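Uncharacterized protein (Deinococcus radiodurans, PDB 3NQN) is of unknown function but binds calcium ions and belongs to the DUF3809 family of the Bet v 1-like clan. Local coordinates at residues Q8-L12 / L147-L151; L22-R26 / R72-A77; R36-G40 / G50-V54. One frame throughout, in Å; residues are numbered along the deposited sequence. Where two conformers were deposited one is given.

Contact 1: Q8-L12 / L147-L151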
loop_
_atom_site.group_PDB
_atom_site.type_symbol
_atom_site.label_atom_id
_atom_site.label_comp_id
_atom_site.label_asym_id
_atom_site.label_seq_id
_atom_site.Cartn_x
_atom_site.Cartn_y
_atom_site.Cartn_z
ATOM N N GLN A 8 22.943 -11.755 -2.031
ATOM C CA GLN A 8 23.771 -11.302 -3.149
ATOM C C GLN A 8 25.075 -10.732 -2.603
ATOM O O GLN A 8 25.087 -10.069 -1.555
ATOM C CB GLN A 8 23.035 -10.255 -3.993
ATOM C CG GLN A 8 23.804 -9.741 -5.204
ATOM C CD GLN A 8 24.128 -10.832 -6.238
ATOM O OE1 GLN A 8 25.088 -11.584 -6.088
ATOM N NE2 GLN A 8 23.361 -10.874 -7.305
ATOM N N SER A 9 26.182 -11.068 -3.257
ATOM C CA SER A 9 27.468 -10.517 -2.881
ATOM C C SER A 9 28.297 -10.228 -4.122
ATOM O O SER A 9 28.221 -10.948 -5.127
ATOM C CB SER A 9 28.209 -11.435 -1.905
ATOM O OG SER A 9 28.157 -12.781 -2.317
ATOM N N PHE A 10 29.064 -9.150 -4.063
ATOM C CA PHE A 10 29.822 -8.716 -5.224
ATOM C C PHE A 10 30.804 -7.629 -4.865
ATOM O O PHE A 10 30.707 -7.004 -3.804
ATOM C CB PHE A 10 28.859 -8.212 -6.319
ATOM C CG PHE A 10 27.989 -7.062 -5.883
ATOM C CD1 PHE A 10 26.791 -7.300 -5.207
ATOM C CD2 PHE A 10 28.358 -5.752 -6.145
ATOM C CE1 PHE A 10 25.992 -6.251 -4.785
ATOM C CE2 PHE A 10 27.559 -4.695 -5.715
ATOM C CZ PHE A 10 26.371 -4.945 -5.050
ATOM N N THR A 11 31.737 -7.394 -5.770
ATOM C CA THR A 11 32.752 -6.356 -5.602
ATOM C C THR A 11 32.674 -5.371 -6.748
ATOM O O THR A 11 32.274 -5.727 -7.828
ATOM C CB THR A 11 34.178 -6.948 -5.527
ATOM O OG1 THR A 11 34.406 -7.820 -6.646
ATOM C CG2 THR A 11 34.376 -7.712 -4.232
ATOM N N LEU A 12 33.037 -4.121 -6.466
ATOM C CA LEU A 12 33.075 -3.035 -7.463
ATOM C C LEU A 12 34.147 -2.066 -7.051
ATOM O O LEU A 12 34.314 -1.801 -5.866
ATOM C CB LEU A 12 31.770 -2.233 -7.467
ATOM C CG LEU A 12 30.484 -2.843 -7.954
ATOM C CD1 LEU A 12 29.351 -1.832 -7.750
ATOM C CD2 LEU A 12 30.615 -3.238 -9.434
ATOM N N LEU A 147 21.056 -5.969 -7.952
ATOM C CA LEU A 147 21.843 -5.067 -7.094
ATOM C C LEU A 147 23.197 -4.642 -7.659
ATOM O O LEU A 147 23.545 -3.478 -7.580
ATOM C CB LEU A 147 22.023 -5.630 -5.673
ATOM C CG LEU A 147 20.955 -5.263 -4.671
ATOM C CD1 LEU A 147 21.254 -5.919 -3.310
ATOM C CD2 LEU A 147 20.832 -3.729 -4.530
ATOM N N PRO A 148 23.985 -5.589 -8.195
ATOM C CA PRO A 148 25.271 -5.147 -8.740
ATOM C C PRO A 148 25.117 -4.067 -9.830
ATOM O O PRO A 148 25.857 -3.096 -9.842
ATOM C CB PRO A 148 25.869 -6.433 -9.304
ATOM C CG PRO A 148 25.297 -7.525 -8.379
ATOM C CD PRO A 148 23.894 -7.061 -8.085
ATOM N N GLU A 149 24.159 -4.267 -10.725
ATOM C CA GLU A 149 23.845 -3.310 -11.771
ATOM C C GLU A 149 23.461 -1.959 -11.149
ATOM O O GLU A 149 23.986 -0.907 -11.531
ATOM C CB GLU A 149 22.674 -3.850 -12.617
ATOM C CG GLU A 149 22.256 -2.946 -13.791
ATOM C CD GLU A 149 21.069 -3.492 -14.565
ATOM O OE1 GLU A 149 20.104 -4.009 -13.933
ATOM O OE2 GLU A 149 21.086 -3.379 -15.814
ATOM N N GLY A 150 22.584 -2.010 -10.140
ATOM C CA GLY A 150 22.108 -0.808 -9.457
ATOM C C GLY A 150 23.185 -0.041 -8.733
ATOM O O GLY A 150 23.261 1.173 -8.849
ATOM N N LEU A 151 24.005 -0.733 -7.947
ATOM C CA LEU A 151 25.094 -0.061 -7.278
ATOM C C LEU A 151 26.074 0.532 -8.292
ATOM O O LEU A 151 26.529 1.656 -8.126
ATOM C CB LEU A 151 25.821 -0.982 -6.283
ATOM C CG LEU A 151 25.279 -0.877 -4.849
ATOM C CD1 LEU A 151 23.934 -1.577 -4.716
ATOM C CD2 LEU A 151 26.233 -1.429 -3.898
#
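Strand residues Gln8, Phe10 and Leu12 run beside helix residues Leu147, Pro148 and Leu151, the two short axes 9.4 Å apart at their closest and crossing at -35°. This is the grip of a Bet v 1-like (helix-grip) fold: the long C-terminal helix 122-153 lies against the curved antiparallel sheet, here against its outermost strand 5-13. Alternate strand residues face the helix, and Phe10 sits at the middle. Its CG stands between the backbone N and the carbonyl carbon (chi1 59°), which swings the ring across to the helix. Pro148 CG comes down over one face of that ring in a CH-pi contact, 3.8 Å from the centroid of the Phe10 ring and 22° off its normal, with Phe10 CD1 the nearest ring atom at 3.5 Å. The far end of the ring meets a different partner: Leu151 CD2 lies near the ring plane, 3.7 Å from Phe10 CZ. Phe10 also meets the ring of Phe107 on the neighbouring strand, so it belongs to an aromatic and aliphatic layer between sheet and helix. With an alanine here, Pro148 CG would probably lose the face it rests on and a gap would open beside Leu151. Leu12 adds the next apolar contact along, its CD1 3.9 Å from Leu151 CB and the two side chains roughly at right angles. At the other end Gln8, bent at chi2, meets the proline ring from the opposite direction, Gln8 NE2 lying 3.9 Å from Pro148 CD. The helix is kinked here, where neither Pro148, which has no N-H, nor Glu149 N bonds to the turn before; Gln8 NE2 hydrogen-bonds to Ala144 O, the carbonyl a turn before Pro148.

Contact 2: L22-R26 / R72-A77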
loop_
_atom_site.group_PDB
_atom_site.type_symbol
_atom_site.label_atom_id
_atom_site.label_comp_id
_atom_site.label_asym_id
_atom_site.label_seq_id
_atom_site.Cartn_x
_atom_site.Cartn_y
_atom_site.Cartn_z
ATOM N N LEU A 22 34.549 5.039 0.696
ATOM C CA LEU A 22 34.009 5.086 2.077
ATOM C C LEU A 22 32.803 6.015 2.162
ATOM O O LEU A 22 31.790 5.663 2.752
ATOM C CB LEU A 22 35.076 5.569 3.062
ATOM C CG LEU A 22 35.920 4.558 3.792
ATOM C CD1 LEU A 22 37.038 5.280 4.570
ATOM C CD2 LEU A 22 35.052 3.736 4.736
ATOM N N ALA A 23 32.919 7.215 1.569
ATOM C CA ALA A 23 31.837 8.187 1.586
ATOM C C ALA A 23 30.609 7.670 0.849
ATOM O O ALA A 23 29.473 7.880 1.279
ATOM C CB ALA A 23 32.302 9.525 0.967
ATOM N N PHE A 24 30.848 7.017 -0.275
ATOM C CA PHE A 24 29.785 6.457 -1.119
ATOM C C PHE A 24 28.968 5.377 -0.377
ATOM O O PHE A 24 27.742 5.422 -0.354
ATOM C CB PHE A 24 30.432 5.875 -2.387
ATOM C CG PHE A 24 29.478 5.190 -3.317
ATOM C CD1 PHE A 24 28.806 5.900 -4.284
ATOM C CD2 PHE A 24 29.341 3.818 -3.293
ATOM C CE1 PHE A 24 27.963 5.258 -5.172
ATOM C CE2 PHE A 24 28.499 3.172 -4.187
ATOM C CZ PHE A 24 27.811 3.900 -5.116
ATOM N N VAL A 25 29.649 4.430 0.249
ATOM C CA VAL A 25 28.948 3.338 0.945
ATOM C C VAL A 25 28.271 3.797 2.224
ATOM O O VAL A 25 27.350 3.128 2.714
ATOM C CB VAL A 25 29.882 2.101 1.246
ATOM C CG1 VAL A 25 30.432 1.494 -0.085
ATOM C CG2 VAL A 25 30.993 2.479 2.184
ATOM N N ARG A 26 28.708 4.928 2.769
ATOM C CA ARG A 26 28.154 5.426 4.036
ATOM C C ARG A 26 26.946 6.313 3.863
ATOM O O ARG A 26 26.275 6.624 4.854
ATOM C CB ARG A 26 29.216 6.159 4.843
ATOM C CG ARG A 26 30.236 5.225 5.464
ATOM C CD ARG A 26 31.389 5.959 6.038
ATOM N NE ARG A 26 32.197 5.099 6.892
ATOM C CZ ARG A 26 33.411 5.409 7.338
ATOM N NH1 ARG A 26 33.976 6.564 7.008
ATOM N NH2 ARG A 26 34.062 4.564 8.119
ATOM N N ARG A 72 27.292 2.959 10.666
ATOM C CA ARG A 72 28.578 3.354 10.151
ATOM C C ARG A 72 29.665 2.527 10.830
ATOM O O ARG A 72 29.733 2.468 12.055
ATOM C CB ARG A 72 28.789 4.833 10.454
ATOM C CG ARG A 72 30.105 5.417 10.028
ATOM C CD ARG A 72 30.217 6.881 10.518
ATOM N NE ARG A 72 31.396 7.547 9.966
ATOM C CZ ARG A 72 32.630 7.412 10.450
ATOM N NH1 ARG A 72 32.860 6.632 11.509
ATOM N NH2 ARG A 72 33.641 8.059 9.876
ATOM N N THR A 73 30.511 1.911 10.026
ATOM C CA THR A 73 31.581 1.051 10.530
ATOM C C THR A 73 32.953 1.568 10.095
ATOM O O THR A 73 33.052 2.452 9.253
ATOM C CB THR A 73 31.379 -0.368 10.007
ATOM O OG1 THR A 73 31.337 -0.330 8.578
ATOM C CG2 THR A 73 30.047 -0.939 10.551
ATOM N N PRO A 74 34.026 1.002 10.654
ATOM C CA PRO A 74 35.350 1.534 10.310
ATOM C C PRO A 74 35.731 1.423 8.823
ATOM O O PRO A 74 36.391 2.319 8.306
ATOM C CB PRO A 74 36.292 0.711 11.200
ATOM C CG PRO A 74 35.469 0.385 12.377
ATOM C CD PRO A 74 34.078 0.155 11.858
ATOM N N GLN A 75 35.279 0.375 8.134
ATOM C CA GLN A 75 35.592 0.160 6.708
ATOM C C GLN A 75 34.438 0.520 5.775
ATOM O O GLN A 75 34.540 0.344 4.564
ATOM C CB GLN A 75 35.915 -1.305 6.451
ATOM C CG GLN A 75 36.947 -1.909 7.326
ATOM C CD GLN A 75 37.347 -3.260 6.821
ATOM O OE1 GLN A 75 36.887 -4.285 7.327
ATOM N NE2 GLN A 75 38.110 -3.278 5.738
ATOM N N GLY A 76 33.315 0.967 6.328
ATOM C CA GLY A 76 32.157 1.283 5.487
ATOM C C GLY A 76 30.875 1.527 6.257
ATOM O O GLY A 76 30.782 2.464 7.030
ATOM N N ALA A 77 29.890 0.665 6.043
ATOM C CA ALA A 77 28.586 0.822 6.667
ATOM C C ALA A 77 27.774 -0.439 6.483
ATOM O O ALA A 77 28.061 -1.257 5.590
ATOM C CB ALA A 77 27.842 2.014 6.041
#
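Arg26 reaches from helix 18-26 to the hairpin turn and donates two hydrogen bonds, to Thr73 and Gly76. Arg26 NE donates to Gly76 O at 3.0 Å, and Arg26 NH2 to Thr73 O at 2.6 Å and 162°, in the plane of that carbonyl. Both acceptors lie at the edge of the guanidinium and nearly in its plane, which fixes its rotation. Each carbonyl is already used within the hairpin, Gly76 O by Thr73 N and Thr73 O by Gly76 N, so Arg26 binds the very pair that closes the turn. Its side chain is extended from CG to NE to reach them.

Both flat faces are covered, by a stack and a methyl group. The guanidinium of Arg72 lies on one face of that of Arg26, centres 3.8 Å apart and planes at 27°; the carbonyl oxygens round the edge would probably ease the repulsion between the charges. Leu22 CD2 covers the opposite face.

The remaining contacts are methyl groups against backbone. Leu22 CD2 rests 3.4 Å from Gln75 O, and Val25 CG2 lies 3.7 Å from Gly76 CA. Ala77 CB is 3.5 Å from Val25 O, which also hydrogen-bonds to a diol, probably from the crystallisation liquor.

The turn is a tight two-residue hairpin, Pro74 and Gln75 forming a type I turn, and an arginine reading its two closing carbonyls ties it to the helix.

Contact 3: R36-G40 / G50-V54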
loop_
_atom_site.group_PDB
_atom_site.type_symbol
_atom_site.label_atom_id
_atom_site.label_comp_id
_atom_site.label_asym_id
_atom_site.label_seq_id
_atom_site.Cartn_x
_atom_site.Cartn_y
_atom_site.Cartn_z
ATOM N N ARG A 36 17.265 -0.416 -8.509
ATOM C CA ARG A 36 15.898 -0.656 -8.941
ATOM C C ARG A 36 15.214 -1.668 -8.033
ATOM O O ARG A 36 15.871 -2.396 -7.263
ATOM C CB ARG A 36 15.870 -1.200 -10.382
ATOM C CG ARG A 36 16.322 -0.208 -11.481
ATOM C CD ARG A 36 16.874 -0.963 -12.698
ATOM N NE ARG A 36 15.839 -1.617 -13.454
ATOM C CZ ARG A 36 15.977 -2.756 -14.136
ATOM N NH1 ARG A 36 17.116 -3.448 -14.119
ATOM N NH2 ARG A 36 14.940 -3.229 -14.813
ATOM N N PHE A 37 13.883 -1.698 -8.141
ATOM C CA PHE A 37 13.012 -2.648 -7.445
ATOM C C PHE A 37 12.874 -2.384 -5.964
ATOM O O PHE A 37 12.318 -3.206 -5.234
ATOM C CB PHE A 37 13.425 -4.091 -7.736
ATOM C CG PHE A 37 13.614 -4.372 -9.196
ATOM C CD1 PHE A 37 12.539 -4.298 -10.073
ATOM C CD2 PHE A 37 14.876 -4.683 -9.707
ATOM C CE1 PHE A 37 12.707 -4.554 -11.443
ATOM C CE2 PHE A 37 15.049 -4.938 -11.064
ATOM C CZ PHE A 37 13.963 -4.875 -11.933
ATOM N N LEU A 38 13.336 -1.211 -5.532
ATOM C CA LEU A 38 13.096 -0.726 -4.182
ATOM C C LEU A 38 12.250 0.549 -4.298
ATOM O O LEU A 38 12.778 1.670 -4.350
ATOM C CB LEU A 38 14.414 -0.439 -3.440
ATOM C CG LEU A 38 15.319 -1.648 -3.141
ATOM C CD1 LEU A 38 16.546 -1.197 -2.341
ATOM C CD2 LEU A 38 14.549 -2.755 -2.400
ATOM N N ARG A 39 10.936 0.382 -4.313
ATOM C CA ARG A 39 10.048 1.510 -4.533
ATOM C C ARG A 39 9.917 2.378 -3.274
ATOM O O ARG A 39 9.964 1.874 -2.154
ATOM C CB ARG A 39 8.670 1.023 -4.995
ATOM C CG ARG A 39 7.877 2.081 -5.791
ATOM C CD ARG A 39 6.487 1.589 -6.156
ATOM N NE ARG A 39 5.623 1.471 -4.976
ATOM C CZ ARG A 39 4.372 1.007 -4.998
ATOM N NH1 ARG A 39 3.828 0.582 -6.138
ATOM N NH2 ARG A 39 3.670 0.942 -3.869
ATOM N N GLY A 40 9.739 3.684 -3.475
ATOM C CA GLY A 40 9.512 4.612 -2.368
ATOM C C GLY A 40 10.695 4.743 -1.434
ATOM O O GLY A 40 10.546 5.116 -0.271
ATOM N N GLY A 50 11.521 1.672 2.453
ATOM C CA GLY A 50 10.931 1.563 1.143
ATOM C C GLY A 50 10.052 0.346 1.082
ATOM O O GLY A 50 9.574 -0.128 2.109
ATOM N N GLU A 51 9.864 -0.191 -0.115
ATOM C CA GLU A 51 9.010 -1.356 -0.278
ATOM C C GLU A 51 9.402 -2.170 -1.497
ATOM O O GLU A 51 9.970 -1.644 -2.448
ATOM C CB GLU A 51 7.527 -0.908 -0.363
ATOM C CG GLU A 51 7.252 0.072 -1.496
ATOM C CD GLU A 51 5.959 0.887 -1.323
ATOM O OE1 GLU A 51 5.326 0.849 -0.241
ATOM O OE2 GLU A 51 5.602 1.593 -2.278
ATOM N N LEU A 52 9.182 -3.473 -1.416
ATOM C CA LEU A 52 9.334 -4.351 -2.549
ATOM C C LEU A 52 7.947 -4.720 -3.015
ATOM O O LEU A 52 7.011 -4.786 -2.201
ATOM C CB LEU A 52 10.095 -5.625 -2.176
ATOM C CG LEU A 52 11.566 -5.507 -1.775
ATOM C CD1 LEU A 52 11.682 -4.702 -0.502
ATOM C CD2 LEU A 52 12.185 -6.910 -1.589
ATOM N N LEU A 53 7.808 -4.991 -4.312
ATOM C CA LEU A 53 6.508 -5.322 -4.882
ATOM C C LEU A 53 6.405 -6.810 -5.205
ATOM O O LEU A 53 7.231 -7.357 -5.931
ATOM C CB LEU A 53 6.252 -4.495 -6.142
ATOM C CG LEU A 53 6.270 -2.960 -5.983
ATOM C CD1 LEU A 53 5.922 -2.292 -7.324
ATOM C CD2 LEU A 53 5.312 -2.519 -4.905
ATOM N N VAL A 54 5.433 -7.466 -4.589
ATOM C CA VAL A 54 5.112 -8.856 -4.877
ATOM C C VAL A 54 3.846 -8.865 -5.726
ATOM O O VAL A 54 2.785 -8.396 -5.281
ATOM C CB VAL A 54 4.856 -9.660 -3.581
ATOM C CG1 VAL A 54 4.447 -11.121 -3.919
ATOM C CG2 VAL A 54 6.089 -9.628 -2.682
HETATM O O HOH W 1 10.173 -4.987 -5.944
#
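Arg39 and Glu51 face each other as an antiparallel hydrogen-bonded pair, with Arg39 N to Glu51 O and Glu51 N to Arg39 O both 2.9 Å, and their side chains rise on the same face of the sheet. The two side chains cross obliquely, and the guanidinium and carboxylate planes stand 63° apart. Instead of a flat, two-oxygen pairing, Arg39 therefore offers its side edge to one oxygen: NE lies 2.7 Å and NH2 2.6 Å from Glu51 OE2. Both nitrogens come from the same face of the carboxylate, NE on the anti side and NH2 from well above the plane. A bend at chi3 (69°) turns the head of Arg39 toward Glu51 OE2. Leu53, two residues on, crosses Arg39 at about a right angle and lays CD2 over the centre of the guanidinium face, 3.7 Å from Arg39 CZ.

Leu38 and Leu52 point the same way, side by side, with Leu38 CD2 4.0 Å from Leu52 CD1. Past the bridge, one water continues the backbone pairing, donating to Phe37 O and accepting from Leu53 N.

The Glu51 side chain also touches Asp63, which binds calcium in a crystal structure of this protein, and is about 6 Å from a calcium ion in the model. Two donors from Arg39 on one oxygen would be expected to keep Glu51 ionised and offset part of the negative charge of Glu51 and Asp63.

In the fold
From the N terminus the chain lays down strand 5-13, and contact 1 joins it to helix 122-153 near the C terminus, closing a loop that takes in most of the protein. Within that loop, contact 2 brings helix 18-26 back to the hairpin between strands 60-73 and 76-81. Contact 3 is innermost, linking the segment after helix 28-31 to strand 47-56; the three loops nest and none cross. Contact 1 touches both others: Leu151 packs on Phe24, and Glu149 makes a salt bridge to Arg36. Contacts 2 and 3 lie on opposite sides of the chain's centre, about 12 Å apart at their nearest atoms, though both reach the same sheet, where strands 60-73 and 47-56 are neighbours.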